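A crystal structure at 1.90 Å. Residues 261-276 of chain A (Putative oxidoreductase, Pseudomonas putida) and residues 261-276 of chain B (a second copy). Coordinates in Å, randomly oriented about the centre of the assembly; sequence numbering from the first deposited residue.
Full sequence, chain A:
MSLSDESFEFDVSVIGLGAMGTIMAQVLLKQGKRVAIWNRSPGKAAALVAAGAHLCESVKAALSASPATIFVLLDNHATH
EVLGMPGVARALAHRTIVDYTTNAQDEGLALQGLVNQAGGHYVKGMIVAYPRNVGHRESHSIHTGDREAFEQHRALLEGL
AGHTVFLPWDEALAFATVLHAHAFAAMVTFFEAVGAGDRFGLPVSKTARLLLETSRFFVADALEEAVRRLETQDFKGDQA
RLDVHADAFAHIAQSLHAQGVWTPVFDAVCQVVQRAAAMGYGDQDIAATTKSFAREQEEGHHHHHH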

# COMPACT_ATOMS: atom_id res chain seq x y z
N VAL A 261 -0.69 -17.40 -14.69
CA VAL A 261 -0.93 -15.96 -14.70
C VAL A 261 0.41 -15.23 -14.89
O VAL A 261 1.45 -15.76 -14.49
N TRP A 262 0.41 -14.06 -15.51
CA TRP A 262 1.65 -13.29 -15.62
C TRP A 262 1.73 -12.35 -14.41
O TRP A 262 0.90 -11.44 -14.28
N THR A 263 2.70 -12.56 -13.51
CA THR A 263 2.84 -11.67 -12.35
C THR A 263 4.27 -11.14 -12.22
O THR A 263 4.97 -11.45 -11.24
N PRO A 264 4.70 -10.34 -13.19
CA PRO A 264 6.09 -9.90 -13.19
C PRO A 264 6.49 -9.12 -11.94
O PRO A 264 7.64 -9.23 -11.52
N VAL A 265 5.57 -8.40 -11.32
CA VAL A 265 5.93 -7.61 -10.14
C VAL A 265 6.11 -8.53 -8.97
O VAL A 265 7.14 -8.48 -8.28
N PHE A 266 5.13 -9.40 -8.73
CA PHE A 266 5.36 -10.41 -7.70
C PHE A 266 6.61 -11.28 -7.92
O PHE A 266 7.35 -11.56 -6.96
N ASP A 267 6.85 -11.70 -9.15
CA ASP A 267 8.11 -12.42 -9.53
C ASP A 267 9.35 -11.67 -9.04
O ASP A 267 10.26 -12.27 -8.46
N ALA A 268 9.39 -10.36 -9.30
CA ALA A 268 10.48 -9.50 -8.86
C ALA A 268 10.59 -9.39 -7.35
O ALA A 268 11.71 -9.39 -6.80
N VAL A 269 9.44 -9.31 -6.67
CA VAL A 269 9.39 -9.34 -5.22
C VAL A 269 10.02 -10.61 -4.68
O VAL A 269 10.83 -10.56 -3.77
N CYS A 270 9.66 -11.76 -5.25
CA CYS A 270 10.28 -13.04 -4.91
C CYS A 270 11.78 -13.03 -5.08
O CYS A 270 12.50 -13.51 -4.20
N GLN A 271 12.24 -12.46 -6.20
CA GLN A 271 13.67 -12.37 -6.52
C GLN A 271 14.44 -11.54 -5.48
O GLN A 271 15.57 -11.89 -5.12
N VAL A 272 13.81 -10.45 -5.00
CA VAL A 272 14.37 -9.57 -3.98
C VAL A 272 14.57 -10.30 -2.65
O VAL A 272 15.68 -10.32 -2.08
N VAL A 273 13.49 -10.91 -2.18
CA VAL A 273 13.49 -11.63 -0.92
C VAL A 273 14.44 -12.86 -0.93
O VAL A 273 15.14 -13.11 0.06
N GLN A 274 14.48 -13.61 -2.04
CA GLN A 274 15.37 -14.78 -2.15
C GLN A 274 16.81 -14.33 -1.97
O GLN A 274 17.61 -14.98 -1.28
N ARG A 275 17.13 -13.24 -2.66
CA ARG A 275 18.44 -12.64 -2.63
C ARG A 275 18.83 -12.26 -1.21
O ARG A 275 19.96 -12.54 -0.78
N ALA A 276 17.90 -11.63 -0.50
CA ALA A 276 18.12 -11.25 0.89
C ALA A 276 18.41 -12.50 1.72
O ALA A 276 19.31 -12.49 2.54
N VAL B 261 21.05 2.49 -8.49
CA VAL B 261 20.23 1.64 -7.63
C VAL B 261 19.63 0.45 -8.38
O VAL B 261 19.25 0.57 -9.55
N TRP B 262 19.54 -0.68 -7.70
CA TRP B 262 18.90 -1.90 -8.20
C TRP B 262 17.45 -1.86 -7.73
O TRP B 262 17.17 -1.89 -6.53
N THR B 263 16.55 -1.77 -8.70
CA THR B 263 15.13 -1.71 -8.38
C THR B 263 14.38 -2.66 -9.29
O THR B 263 13.66 -2.22 -10.17
N PRO B 264 14.55 -3.97 -9.08
CA PRO B 264 13.86 -4.91 -9.95
C PRO B 264 12.34 -4.82 -9.87
O PRO B 264 11.68 -5.08 -10.88
N VAL B 265 11.79 -4.50 -8.70
CA VAL B 265 10.32 -4.43 -8.54
C VAL B 265 9.81 -3.27 -9.36
O VAL B 265 8.91 -3.43 -10.19
N PHE B 266 10.43 -2.09 -9.18
CA PHE B 266 10.02 -0.95 -10.02
C PHE B 266 10.22 -1.15 -11.52
O PHE B 266 9.39 -0.72 -12.32
N ASP B 267 11.29 -1.84 -11.89
CA ASP B 267 11.50 -2.18 -13.31
C ASP B 267 10.32 -3.00 -13.82
O ASP B 267 9.89 -2.82 -14.96
N ALA B 268 9.83 -3.91 -12.98
CA ALA B 268 8.78 -4.82 -13.39
C ALA B 268 7.49 -4.01 -13.56
O ALA B 268 6.72 -4.22 -14.50
N VAL B 269 7.26 -3.09 -12.62
CA VAL B 269 6.11 -2.20 -12.67
C VAL B 269 6.13 -1.37 -13.95
O VAL B 269 5.09 -1.19 -14.60
N CYS B 270 7.30 -0.86 -14.31
CA CYS B 270 7.45 -0.13 -15.59
C CYS B 270 7.12 -1.00 -16.79
O CYS B 270 6.40 -0.57 -17.69
N GLN B 271 7.63 -2.24 -16.76
CA GLN B 271 7.35 -3.25 -17.81
C GLN B 271 5.84 -3.44 -18.00
O GLN B 271 5.35 -3.40 -19.12
N VAL B 272 5.11 -3.64 -16.91
CA VAL B 272 3.67 -3.82 -16.95
C VAL B 272 2.93 -2.64 -17.60
O VAL B 272 2.06 -2.84 -18.47
N VAL B 273 3.27 -1.42 -17.19
CA VAL B 273 2.53 -0.25 -17.68
C VAL B 273 2.98 0.09 -19.11
O VAL B 273 2.17 0.45 -19.96
N GLN B 274 4.27 -0.02 -19.39
CA GLN B 274 4.71 0.19 -20.79
C GLN B 274 3.94 -0.79 -21.68
O GLN B 274 3.33 -0.40 -22.67
N ARG B 275 3.91 -2.07 -21.28
CA ARG B 275 3.18 -3.07 -22.06
C ARG B 275 1.66 -2.79 -22.21
O ARG B 275 1.12 -2.94 -23.32
N ALA B 276 0.99 -2.39 -21.13
CA ALA B 276 -0.41 -1.95 -21.21
C ALA B 276 -0.55 -0.81 -22.23
O ALA B 276 -1.51 -0.79 -23.03

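The two copies pair through the same helix, residues 264-276, running nearly antiparallel at 169° with the axes 8.2 Å apart at closest approach. Such a close approach suits the small residue at the centre. Ala A268 and Ala B268 both point toward the partner, and their CB atoms lie 4.0 Å apart. Each methyl also rests on the opposing backbone: Ala B268 CB is 3.5 Å from Pro A264 O, and Ala A268 CB is 3.6 Å from Pro B264 O.

Val A265 and Val B265 leave their helices sideways, both with chi1 in t. Val A265 is a knob among Val B265, Ala B268, Val B269 and Val B272; Val B265 sits likewise among Val A265, Ala A268, Val A269 and Val A272. The two CG1 atoms of Val A265 and Val B265 meet at 3.6 Å. The CG2 methyls reach along the partner helix, with Val A265 CG2 3.8 Å from Val B269 CG2 and Val B265 CG2 3.9 Å from Val A272 CG2.

Val A272 and Val B272 are also t. This places CG2 against the proline ring: Val B272 CG2 is 3.4 Å from Pro A264 CG, and Val A272 CG2 is 3.5 Å from Pro B264 CG. Both prolines have the C-gamma endo pucker.

Trp A262 and Trp B262 are both t with chi2 near 55°. Trp A262 reaches Gln B271, Val B272 and Arg B275, and Trp B262 reaches Gln A271, Val A272 and Arg A275. Gln B271 NE2 lies at the edge of the Trp A262 ring, 3.7 Å from Trp A262 CZ2.

The arginines differ. Arg B275 is t at chi1 and chi2, and Trp A262 CZ3 lies over one face of its guanidinium. Arg A275 has chi1 at -97°, between wells. Arg A275 CZ lies 4.5 Å from the centroid of the Trp B262 six-membered ring, an off-centre cation-pi contact.

No hydrogen bond joins the stretches. Phe A266 and Phe B266 point away.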

# COMPACT_ATOMS: atom_id res chain seq x y z
CB VAL A 261 -1.71 -15.49 -13.43
CG1 VAL A 261 -3.01 -16.23 -13.30
CG2 VAL A 261 -0.91 -15.72 -12.19
CB TRP A 262 1.67 -12.53 -16.95
CG TRP A 262 2.96 -11.86 -17.25
CD1 TRP A 262 4.21 -12.43 -17.28
CD2 TRP A 262 3.15 -10.47 -17.59
NE1 TRP A 262 5.16 -11.47 -17.60
CE2 TRP A 262 4.53 -10.27 -17.80
CE3 TRP A 262 2.27 -9.38 -17.73
CZ2 TRP A 262 5.06 -9.02 -18.16
CZ3 TRP A 262 2.80 -8.14 -18.07
CH2 TRP A 262 4.18 -7.97 -18.27
CB THR A 263 2.37 -12.31 -11.01
OG1 THR A 263 3.08 -13.54 -10.77
CG2 THR A 263 0.84 -12.58 -10.99
CB PRO A 264 6.21 -9.05 -14.45
CG PRO A 264 4.81 -8.55 -14.68
CD PRO A 264 3.95 -9.73 -14.32
CB VAL A 265 4.90 -6.47 -9.81
CG1 VAL A 265 5.37 -5.66 -8.64
CG2 VAL A 265 4.67 -5.57 -11.03
CB PHE A 266 4.13 -11.31 -7.41
CG PHE A 266 4.26 -12.05 -6.09
CD1 PHE A 266 4.07 -11.39 -4.86
CD2 PHE A 266 4.61 -13.39 -6.07
CE1 PHE A 266 4.25 -12.07 -3.63
CE2 PHE A 266 4.77 -14.09 -4.84
CZ PHE A 266 4.61 -13.41 -3.61
CB ASP A 267 8.24 -12.55 -11.05
CG ASP A 267 7.36 -13.63 -11.65
OD1 ASP A 267 6.81 -14.45 -10.90
OD2 ASP A 267 7.20 -13.65 -12.88
CB ALA A 268 10.32 -8.10 -9.49
CB VAL A 269 7.91 -9.21 -4.70
CG1 VAL A 269 7.82 -9.59 -3.19
CG2 VAL A 269 7.38 -7.84 -4.95
CB CYS A 270 9.68 -14.19 -5.72
SG CYS A 270 8.05 -14.53 -5.18
CB GLN A 271 13.85 -11.77 -7.90
CG GLN A 271 15.28 -11.76 -8.39
CD GLN A 271 15.47 -10.85 -9.59
OE1 GLN A 271 14.60 -10.02 -9.92
NE2 GLN A 271 16.62 -10.99 -10.26
CB VAL A 272 13.47 -8.29 -3.77
CG1 VAL A 272 13.79 -7.59 -2.47
CG2 VAL A 272 13.63 -7.34 -4.95
CB VAL A 273 12.05 -11.96 -0.49
CG1 VAL A 273 12.01 -12.90 0.70
CG2 VAL A 273 11.31 -10.64 -0.17
CB GLN A 274 15.28 -15.46 -3.53
CG GLN A 274 13.89 -15.77 -4.04
CD GLN A 274 13.24 -17.02 -3.47
OE1 GLN A 274 13.63 -17.54 -2.41
NE2 GLN A 274 12.22 -17.52 -4.19
CB ARG A 275 18.45 -11.42 -3.53
CG ARG A 275 18.98 -11.65 -4.91
CD ARG A 275 20.38 -11.07 -5.00
NE ARG A 275 20.40 -9.65 -4.68
CZ ARG A 275 21.49 -8.89 -4.68
NH1 ARG A 275 21.40 -7.60 -4.38
NH2 ARG A 275 22.66 -9.42 -5.00
CB ALA A 276 16.93 -10.48 1.44
CB VAL B 261 19.11 2.44 -6.89
CG1 VAL B 261 19.66 3.72 -6.32
CG2 VAL B 261 17.99 2.76 -7.81
CB TRP B 262 19.57 -3.13 -7.61
CG TRP B 262 19.02 -4.47 -8.07
CD1 TRP B 262 18.88 -4.92 -9.35
CD2 TRP B 262 18.57 -5.55 -7.21
NE1 TRP B 262 18.37 -6.21 -9.35
CE2 TRP B 262 18.17 -6.62 -8.06
CE3 TRP B 262 18.47 -5.71 -5.83
CZ2 TRP B 262 17.68 -7.82 -7.56
CZ3 TRP B 262 17.97 -6.92 -5.33
CH2 TRP B 262 17.58 -7.96 -6.20
CB THR B 263 14.55 -0.30 -8.58
OG1 THR B 263 14.73 0.08 -9.95
CG2 THR B 263 15.25 0.70 -7.67
CB PRO B 264 14.31 -6.27 -9.42
CG PRO B 264 14.69 -6.00 -7.99
CD PRO B 264 15.35 -4.67 -8.06
CB VAL B 265 9.85 -4.34 -7.06
CG1 VAL B 265 8.32 -4.37 -6.99
CG2 VAL B 265 10.43 -5.48 -6.24
CB PHE B 266 10.65 0.39 -9.58
CG PHE B 266 9.90 1.56 -10.11
CD1 PHE B 266 8.62 1.89 -9.59
CD2 PHE B 266 10.38 2.29 -11.19
CE1 PHE B 266 7.90 2.95 -10.11
CE2 PHE B 266 9.65 3.35 -11.70
CZ PHE B 266 8.41 3.69 -11.16
CB ASP B 267 12.78 -3.00 -13.46
CG ASP B 267 14.06 -2.17 -13.27
OD1 ASP B 267 13.97 -0.93 -13.24
OD2 ASP B 267 15.15 -2.78 -13.15
CB ALA B 268 8.61 -5.93 -12.37
CB VAL B 269 6.13 -1.27 -11.45
CG1 VAL B 269 5.17 -0.05 -11.65
CG2 VAL B 269 5.83 -2.09 -10.20
CB CYS B 270 8.87 0.41 -15.75
SG CYS B 270 9.14 1.78 -14.70
CB GLN B 271 8.05 -4.60 -17.48
CG GLN B 271 7.82 -5.72 -18.50
CD GLN B 271 8.50 -7.05 -18.14
OE1 GLN B 271 9.03 -7.24 -17.03
NE2 GLN B 271 8.49 -7.99 -19.10
CB VAL B 272 3.11 -4.09 -15.52
CG1 VAL B 272 1.58 -4.06 -15.52
CG2 VAL B 272 3.60 -5.44 -15.02
CB VAL B 273 2.68 0.96 -16.75
CG1 VAL B 273 1.87 2.08 -17.26
CG2 VAL B 273 2.17 0.63 -15.30
CB GLN B 274 6.23 0.05 -20.92
CG GLN B 274 7.07 1.11 -20.17
CD GLN B 274 7.05 2.50 -20.82
OE1 GLN B 274 6.68 2.65 -21.99
NE2 GLN B 274 7.48 3.52 -20.07
CB ARG B 275 3.41 -4.47 -21.52
CG ARG B 275 3.10 -5.54 -22.55
CD ARG B 275 3.04 -6.89 -21.91
NE ARG B 275 1.87 -7.00 -21.06
CZ ARG B 275 0.95 -7.94 -21.19
NH1 ARG B 275 1.07 -8.87 -22.12
NH2 ARG B 275 -0.09 -7.95 -20.35
CB ALA B 276 -0.93 -1.49 -19.83